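Local coordinates for protein cytokinin riboside 5'-monophosphate phosphoribohydrolase (PDB 5WQ3) that belongs to the LOG-like proteins of the SLOG clan, with a parallel beta sheet flanked by helices, at residues A77-K80 against E81-Y85. Numbering follows the deposited sequence.
Sequences ARIK and EDHPY
Ile79 reaches across the turn to His83 with both of its branches. At its CB the side chain divides: CG2 stands anti to the backbone N while CG1 lies beside that N (chi1 -62°), which sends the two branches to different parts of the histidine. CG2 meets the root of the side chain, lying 3.4 Å from His83 CB and 3.6 Å from His83 CG. CG1 carries the methyl CD1 over one face of the imidazole, 4.3 Å from CD1 to the centroid of the His83 ring, a CH-pi contact displaced toward the ring's rim. The same methyl also touches Tyr85, with Ile79 CD1 4.1 Å from Tyr85 CD2. Leu111 adds to this apolar patch, touching both Ile79 and Tyr85.

The backbone between Ile79 and the helix makes a type I beta turn from Lys80 to His83, in the loop that leads from strand 70-74 of the parallel sheet into helix 84-98. His83 N donates to Lys80 O at 3.0 Å, closing the turn. His83 is also the N-cap of that helix: its ND1 accepts from Tyr85 N at 3.2 Å, the donor lying almost in the imidazole plane; the bond is bent (145°) and, with CG anti to the backbone N, helps to fix the ring's rotation. The imidazole, inclined to the phenol, points its CE1 corner at one face of the Tyr85 ring, 3.4 Å above the plane and over its centre. On the exposed side of the turn Asp82 OD1 rests 3.5 Å from Lys80 CB, whereas the charged groups of Lys80 and Asp82 are not in contact, the lysine chain bending at its third torsion.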
ATOM      1  N   ALA C  77       3.589  36.572 -40.253  1.00 27.35           N
ATOM      2  CA  ALA C  77       2.927  35.261 -39.996  1.00 31.52           C
ATOM      3  C   ALA C  77       2.007  35.350 -38.772  1.00 29.57           C
ATOM      4  O   ALA C  77       1.180  34.517 -38.586  1.00 32.06           O
ATOM      5  CB  ALA C  77       3.953  34.165 -39.765  1.00 31.60           C
ATOM      6  N   ARG C  78       2.095  36.413 -37.985  1.00 29.33           N
ATOM      7  CA  ARG C  78       1.448  36.383 -36.714  1.00 32.71           C
ATOM      8  C   ARG C  78       0.105  37.032 -36.682  1.00 36.23           C
ATOM      9  O   ARG C  78      -0.596  36.865 -35.696  1.00 32.80           O
ATOM     10  CB  ARG C  78       2.315  37.077 -35.680  1.00 35.33           C
ATOM     11  CG  ARG C  78       3.632  36.408 -35.494  1.00 31.51           C
ATOM     12  CD  ARG C  78       4.517  37.276 -34.645  1.00 34.88           C
ATOM     13  NE  ARG C  78       5.795  36.596 -34.471  1.00 37.51           N
ATOM     14  CZ  ARG C  78       6.602  36.754 -33.421  1.00 43.47           C
ATOM     15  NH1 ARG C  78       6.305  37.573 -32.404  1.00 44.75           N
ATOM     16  NH2 ARG C  78       7.724  36.086 -33.383  1.00 43.08           N
ATOM     17  N   ILE C  79      -0.255  37.797 -37.712  1.00 33.35           N
ATOM     18  CA  ILE C  79      -1.472  38.557 -37.650  1.00 34.64           C
ATOM     19  C   ILE C  79      -2.624  37.586 -37.887  1.00 36.84           C
ATOM     20  O   ILE C  79      -2.512  36.677 -38.679  1.00 35.31           O
ATOM     21  CB  ILE C  79      -1.421  39.697 -38.679  1.00 33.96           C
ATOM     22  CG1 ILE C  79      -0.253  40.654 -38.345  1.00 32.59           C
ATOM     23  CG2 ILE C  79      -2.797  40.327 -38.800  1.00 36.56           C
ATOM     24  CD1 ILE C  79      -0.553  41.803 -37.349  1.00 33.79           C
ATOM     25  N   LYS C  80      -3.731  37.760 -37.184  1.00 37.68           N
ATOM     26  CA  LYS C  80      -4.880  36.886 -37.352  1.00 40.81           C
ATOM     27  C   LYS C  80      -5.942  37.433 -38.316  1.00 39.62           C
ATOM     28  O   LYS C  80      -5.945  38.617 -38.695  1.00 41.86           O
ATOM     29  CB  LYS C  80      -5.547  36.655 -36.002  1.00 48.43           C
ATOM     30  CG  LYS C  80      -4.739  35.843 -35.020  1.00 54.26           C
ATOM     31  CD  LYS C  80      -5.158  36.267 -33.624  1.00 66.65           C
ATOM     32  CE  LYS C  80      -5.088  35.132 -32.613  1.00 73.98           C
ATOM     33  NZ  LYS C  80      -5.707  35.559 -31.317  1.00 73.00           N
ATOM     34  N   GLU C  81      -6.898  36.574 -38.627  1.00 34.64           N
ATOM     35  CA  GLU C  81      -7.755  36.774 -39.733  1.00 39.71           C
ATOM     36  C   GLU C  81      -8.779  37.867 -39.506  1.00 41.15           C
ATOM     37  O   GLU C  81      -9.460  38.258 -40.419  1.00 44.61           O
ATOM     38  CB  GLU C  81      -8.415  35.463 -40.123  1.00 42.06           C
ATOM     39  CG  GLU C  81      -9.245  34.833 -39.012  1.00 47.75           C
ATOM     40  CD  GLU C  81     -10.210  33.797 -39.543  1.00 53.15           C
ATOM     41  OE1 GLU C  81     -10.036  32.599 -39.258  1.00 55.20           O
ATOM     42  OE2 GLU C  81     -11.127  34.178 -40.280  1.00 65.18           O
ATOM     43  N   ASP C  82      -8.849  38.402 -38.309  1.00 39.25           N
ATOM     44  CA  ASP C  82      -9.831  39.398 -38.010  1.00 42.42           C
ATOM     45  C   ASP C  82      -9.202  40.763 -37.972  1.00 42.20           C
ATOM     46  O   ASP C  82      -9.887  41.739 -37.719  1.00 46.29           O
ATOM     47  CB  ASP C  82     -10.532  39.063 -36.687  1.00 48.68           C
ATOM     48  CG  ASP C  82      -9.576  39.012 -35.497  1.00 55.82           C
ATOM     49  OD1 ASP C  82      -8.421  38.529 -35.630  1.00 64.82           O
ATOM     50  OD2 ASP C  82      -9.997  39.434 -34.400  1.00 66.78           O
ATOM     51  N   HIS C  83      -7.905  40.854 -38.251  1.00 35.52           N
ATOM     52  CA  HIS C  83      -7.207  42.126 -38.173  1.00 35.47           C
ATOM     53  C   HIS C  83      -7.409  42.854 -39.495  1.00 31.17           C
ATOM     54  O   HIS C  83      -7.514  42.185 -40.527  1.00 35.69           O
ATOM     55  CB  HIS C  83      -5.713  41.791 -37.924  1.00 35.95           C
ATOM     56  CG  HIS C  83      -4.878  42.961 -37.537  1.00 31.30           C
ATOM     57  ND1 HIS C  83      -4.558  43.963 -38.417  1.00 33.69           N
ATOM     58  CD2 HIS C  83      -4.289  43.286 -36.371  1.00 31.64           C
ATOM     59  CE1 HIS C  83      -3.850  44.889 -37.801  1.00 33.81           C
ATOM     60  NE2 HIS C  83      -3.658  44.488 -36.559  1.00 35.10           N
ATOM     61  N   PRO C  84      -7.457  44.208 -39.507  1.00 33.75           N
ATOM     62  CA  PRO C  84      -7.587  44.894 -40.833  1.00 32.03           C
ATOM     63  C   PRO C  84      -6.521  44.514 -41.890  1.00 31.62           C
ATOM     64  O   PRO C  84      -6.879  44.316 -43.026  1.00 32.53           O
ATOM     65  CB  PRO C  84      -7.474  46.391 -40.516  1.00 32.61           C
ATOM     66  CG  PRO C  84      -7.639  46.499 -39.035  1.00 37.62           C
ATOM     67  CD  PRO C  84      -7.395  45.166 -38.386  1.00 36.60           C
ATOM     68  N   TYR C  85      -5.245  44.431 -41.521  1.00 28.83           N
ATOM     69  CA  TYR C  85      -4.217  43.955 -42.427  1.00 27.15           C
ATOM     70  C   TYR C  85      -4.528  42.656 -43.096  1.00 26.49           C
ATOM     71  O   TYR C  85      -4.211  42.492 -44.283  1.00 29.29           O
ATOM     72  CB  TYR C  85      -2.914  43.741 -41.709  1.00 26.41           C
ATOM     73  CG  TYR C  85      -2.344  44.912 -41.012  1.00 25.46           C
ATOM     74  CD1 TYR C  85      -2.789  46.216 -41.243  1.00 29.14           C
ATOM     75  CD2 TYR C  85      -1.329  44.724 -40.097  1.00 27.81           C
ATOM     76  CE1 TYR C  85      -2.210  47.291 -40.582  1.00 28.13           C
ATOM     77  CE2 TYR C  85      -0.729  45.791 -39.462  1.00 26.58           C
ATOM     78  CZ  TYR C  85      -1.195  47.049 -39.661  1.00 29.52           C
ATOM     79  OH  TYR C  85      -0.565  48.063 -38.978  1.00 31.44           O
TER